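Local atomic coordinates of aldehyde dehydrogenase 12 (Zea mays, PDB entry 6D97), a protein that catalyses the NAD-dependent oxidation of L-glutamate gamma-semialdehyde to glutamate, the last step of proline catabolism in plants. Residues 43-55 against 239-252. Numbering follows the deposited sequence.
Sequences AEVQNFVQGSWTA and HDCGLPAEDMDFIN
N47 OD1 is gripped twice by N252: the backbone N lies 2.7 Å from it, nearly along the C=O axis, and ND2 reaches it at 2.9 Å from above the carbonyl plane. N252 CG sits beside its own backbone N (chi1 -59°), which lets N and ND2 share that one oxygen. ND2 also makes a weak hydrogen bond to Q46 O, while S228 bonds to OD1 of N252. Next along, F48 and F250 form a single antiparallel bridge, F250 N to F48 O at 2.6 Å and F48 N to F250 O at 2.9 Å. At the other end D249 OD1 accepts Q50 N from the syn side, tilted well out of the carboxylate plane; S88 holds OD2.

The F48 ring, swung anti to its backbone N (chi1 -167°), takes H239 CE1 over one face, 3.4 Å from CZ, the ring planes 43° apart. A245 O and M248 O come up at its edge. A water joins W53 NE1 to H239 ND1, and W53 CZ3 touches F250 CD2.

Strand 249-251 is an edge strand of the parallel Rossmann sheet; polar bonds and aromatic packing around F48 and F250 together join the N-terminal hairpin to it. The buried N47 carboxamide, held at OD1 by N252 and at ND2 by A75 O, should be fixed in rotation.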
# COMPACT_ATOMS: atom_id res chain seq x y z
N ALA A 43 -16.77 -45.91 -2.16
CA ALA A 43 -16.53 -44.96 -1.09
C ALA A 43 -17.79 -44.14 -0.85
O ALA A 43 -18.69 -44.08 -1.70
CB ALA A 43 -15.36 -44.03 -1.42
N GLU A 44 -17.86 -43.50 0.31
CA GLU A 44 -18.96 -42.61 0.63
C GLU A 44 -18.43 -41.23 0.99
O GLU A 44 -17.33 -41.09 1.52
CB GLU A 44 -19.84 -43.16 1.77
CG GLU A 44 -19.13 -43.39 3.09
CD GLU A 44 -20.12 -43.71 4.21
OE1 GLU A 44 -20.31 -42.86 5.10
OE2 GLU A 44 -20.71 -44.82 4.18
N VAL A 45 -19.23 -40.22 0.68
CA VAL A 45 -18.93 -38.83 0.99
C VAL A 45 -20.01 -38.32 1.93
O VAL A 45 -21.20 -38.44 1.65
CB VAL A 45 -18.87 -37.96 -0.28
CG1 VAL A 45 -18.53 -36.52 0.08
CG2 VAL A 45 -17.87 -38.53 -1.25
N GLN A 46 -19.58 -37.75 3.05
CA GLN A 46 -20.50 -37.29 4.08
C GLN A 46 -20.51 -35.77 4.13
O GLN A 46 -19.63 -35.08 3.60
CB GLN A 46 -20.12 -37.86 5.45
CG GLN A 46 -20.13 -39.37 5.50
CD GLN A 46 -19.73 -39.90 6.86
OE1 GLN A 46 -18.55 -40.15 7.11
NE2 GLN A 46 -20.70 -40.08 7.74
N ASN A 47 -21.53 -35.25 4.80
CA ASN A 47 -21.59 -33.84 5.13
C ASN A 47 -20.93 -33.61 6.49
O ASN A 47 -20.75 -34.52 7.29
CB ASN A 47 -23.04 -33.35 5.16
CG ASN A 47 -23.82 -33.76 3.93
OD1 ASN A 47 -23.62 -33.21 2.84
ND2 ASN A 47 -24.71 -34.74 4.08
N PHE A 48 -20.56 -32.35 6.73
CA PHE A 48 -20.07 -31.92 8.03
C PHE A 48 -20.88 -30.70 8.44
O PHE A 48 -20.88 -29.68 7.74
CB PHE A 48 -18.58 -31.58 7.98
CG PHE A 48 -17.96 -31.41 9.34
CD1 PHE A 48 -17.54 -32.52 10.06
CD2 PHE A 48 -17.77 -30.15 9.88
CE1 PHE A 48 -16.96 -32.37 11.30
CE2 PHE A 48 -17.19 -30.00 11.12
CZ PHE A 48 -16.79 -31.11 11.83
N VAL A 49 -21.58 -30.80 9.57
CA VAL A 49 -22.44 -29.72 10.03
C VAL A 49 -22.53 -29.80 11.55
O VAL A 49 -22.56 -30.89 12.13
CB VAL A 49 -23.83 -29.78 9.37
CG1 VAL A 49 -24.61 -30.99 9.85
CG2 VAL A 49 -24.61 -28.50 9.64
N GLN A 50 -22.55 -28.63 12.18
CA GLN A 50 -22.62 -28.50 13.63
C GLN A 50 -21.55 -29.34 14.32
O GLN A 50 -21.76 -29.88 15.41
CB GLN A 50 -24.02 -28.86 14.14
CG GLN A 50 -25.14 -28.37 13.23
CD GLN A 50 -26.24 -27.66 13.99
OE1 GLN A 50 -26.01 -26.61 14.60
NE2 GLN A 50 -27.44 -28.23 13.97
N GLY A 51 -20.38 -29.46 13.68
CA GLY A 51 -19.21 -30.04 14.30
C GLY A 51 -19.02 -31.53 14.15
O GLY A 51 -18.13 -32.09 14.81
N SER A 52 -19.81 -32.21 13.32
CA SER A 52 -19.63 -33.65 13.19
C SER A 52 -19.96 -34.10 11.77
O SER A 52 -20.72 -33.46 11.05
CB SER A 52 -20.49 -34.42 14.21
OG SER A 52 -21.83 -33.96 14.22
N TRP A 53 -19.34 -35.22 11.39
CA TRP A 53 -19.63 -35.85 10.11
C TRP A 53 -20.99 -36.54 10.17
O TRP A 53 -21.31 -37.24 11.13
CB TRP A 53 -18.53 -36.85 9.76
CG TRP A 53 -17.23 -36.18 9.43
CD1 TRP A 53 -16.13 -36.07 10.22
CD2 TRP A 53 -16.92 -35.51 8.21
NE1 TRP A 53 -15.14 -35.37 9.56
CE2 TRP A 53 -15.60 -35.01 8.32
CE3 TRP A 53 -17.62 -35.27 7.02
CZ2 TRP A 53 -14.98 -34.31 7.30
CZ3 TRP A 53 -17.00 -34.56 6.01
CH2 TRP A 53 -15.69 -34.09 6.15
N THR A 54 -21.78 -36.36 9.11
CA THR A 54 -23.17 -36.76 9.12
C THR A 54 -23.61 -37.14 7.72
O THR A 54 -23.14 -36.58 6.73
CB THR A 54 -24.06 -35.62 9.65
OG1 THR A 54 -25.44 -35.91 9.37
CG2 THR A 54 -23.67 -34.31 8.98
N ALA A 55 -24.52 -38.11 7.64
CA ALA A 55 -25.05 -38.56 6.37
C ALA A 55 -26.29 -37.77 6.00
O ALA A 55 -26.38 -36.57 6.29
CB ALA A 55 -25.36 -40.06 6.41
N HIS A 239 -8.99 -30.63 9.74
CA HIS A 239 -9.35 -30.88 11.13
C HIS A 239 -8.16 -31.43 11.91
O HIS A 239 -7.92 -31.02 13.05
CB HIS A 239 -10.53 -31.83 11.21
CG HIS A 239 -11.85 -31.20 10.86
ND1 HIS A 239 -12.85 -31.89 10.21
CD2 HIS A 239 -12.32 -29.95 11.08
CE1 HIS A 239 -13.88 -31.09 10.04
NE2 HIS A 239 -13.59 -29.91 10.56
N ASP A 240 -7.40 -32.35 11.31
CA ASP A 240 -6.19 -32.85 11.95
C ASP A 240 -5.15 -31.76 12.14
O ASP A 240 -4.30 -31.88 13.02
CB ASP A 240 -5.59 -33.99 11.13
CG ASP A 240 -6.36 -35.29 11.30
OD1 ASP A 240 -7.31 -35.31 12.12
OD2 ASP A 240 -6.02 -36.28 10.62
N CYS A 241 -5.20 -30.70 11.33
CA CYS A 241 -4.26 -29.59 11.45
C CYS A 241 -4.77 -28.48 12.35
O CYS A 241 -4.07 -27.47 12.52
CB CYS A 241 -3.93 -29.03 10.06
SG CYS A 241 -3.00 -30.17 9.01
N GLY A 242 -5.96 -28.62 12.92
CA GLY A 242 -6.45 -27.69 13.92
C GLY A 242 -7.63 -26.85 13.51
O GLY A 242 -8.05 -25.99 14.29
N LEU A 243 -8.18 -27.05 12.31
CA LEU A 243 -9.39 -26.35 11.91
C LEU A 243 -10.52 -26.68 12.88
O LEU A 243 -10.87 -27.86 13.02
CB LEU A 243 -9.81 -26.74 10.49
CG LEU A 243 -11.24 -26.34 10.10
CD1 LEU A 243 -11.37 -24.83 9.96
CD2 LEU A 243 -11.65 -27.05 8.81
N PRO A 244 -11.09 -25.70 13.58
CA PRO A 244 -12.11 -26.00 14.59
C PRO A 244 -13.35 -26.61 13.96
O PRO A 244 -13.79 -26.20 12.88
CB PRO A 244 -12.40 -24.64 15.22
CG PRO A 244 -11.17 -23.84 14.96
CD PRO A 244 -10.68 -24.28 13.62
N ALA A 245 -13.92 -27.60 14.65
CA ALA A 245 -15.11 -28.28 14.16
C ALA A 245 -16.23 -27.29 13.84
O ALA A 245 -16.94 -27.45 12.85
CB ALA A 245 -15.58 -29.31 15.19
N GLU A 246 -16.38 -26.25 14.66
CA GLU A 246 -17.52 -25.36 14.54
C GLU A 246 -17.31 -24.24 13.53
O GLU A 246 -18.24 -23.46 13.31
CB GLU A 246 -17.86 -24.75 15.90
N ASP A 247 -16.13 -24.14 12.91
CA ASP A 247 -15.82 -22.99 12.08
C ASP A 247 -16.38 -23.09 10.66
O ASP A 247 -16.51 -22.06 9.99
CB ASP A 247 -14.30 -22.77 12.01
CG ASP A 247 -13.78 -21.99 13.20
OD1 ASP A 247 -14.50 -21.91 14.22
OD2 ASP A 247 -12.67 -21.43 13.11
N MET A 248 -16.72 -24.29 10.18
CA MET A 248 -17.25 -24.40 8.83
C MET A 248 -18.16 -25.61 8.72
O MET A 248 -18.12 -26.53 9.53
CB MET A 248 -16.13 -24.47 7.78
CG MET A 248 -15.30 -25.76 7.79
SD MET A 248 -15.97 -27.13 6.81
CE MET A 248 -15.85 -26.48 5.15
N ASP A 249 -18.99 -25.59 7.67
CA ASP A 249 -19.88 -26.69 7.34
C ASP A 249 -19.63 -27.14 5.91
O ASP A 249 -19.14 -26.37 5.07
CB ASP A 249 -21.35 -26.30 7.51
CG ASP A 249 -21.69 -25.93 8.93
OD1 ASP A 249 -21.35 -26.71 9.85
OD2 ASP A 249 -22.27 -24.85 9.14
N PHE A 250 -20.00 -28.38 5.63
CA PHE A 250 -19.78 -29.01 4.32
C PHE A 250 -21.08 -29.67 3.90
O PHE A 250 -21.55 -30.60 4.58
CB PHE A 250 -18.64 -30.03 4.42
CG PHE A 250 -18.22 -30.62 3.10
CD1 PHE A 250 -17.79 -29.81 2.06
CD2 PHE A 250 -18.21 -31.99 2.93
CE1 PHE A 250 -17.39 -30.36 0.86
CE2 PHE A 250 -17.80 -32.55 1.74
CZ PHE A 250 -17.39 -31.74 0.70
N ILE A 251 -21.69 -29.20 2.82
CA ILE A 251 -22.98 -29.71 2.37
C ILE A 251 -22.82 -30.30 0.97
O ILE A 251 -22.15 -29.72 0.11
CB ILE A 251 -24.07 -28.62 2.39
CG1 ILE A 251 -25.42 -29.22 1.97
CG2 ILE A 251 -23.70 -27.44 1.51
CD1 ILE A 251 -26.62 -28.33 2.26
N ASN A 252 -23.43 -31.46 0.76
CA ASN A 252 -23.54 -32.07 -0.56
C ASN A 252 -25.01 -32.07 -0.96
O ASN A 252 -25.87 -32.48 -0.17
CB ASN A 252 -22.99 -33.50 -0.57
CG ASN A 252 -21.53 -33.58 -0.15
OD1 ASN A 252 -20.63 -33.53 -0.99
ND2 ASN A 252 -21.29 -33.74 1.14
O HOH W 1 -19.65 -27.23 12.03
O HOH W 2 -12.74 -34.66 10.57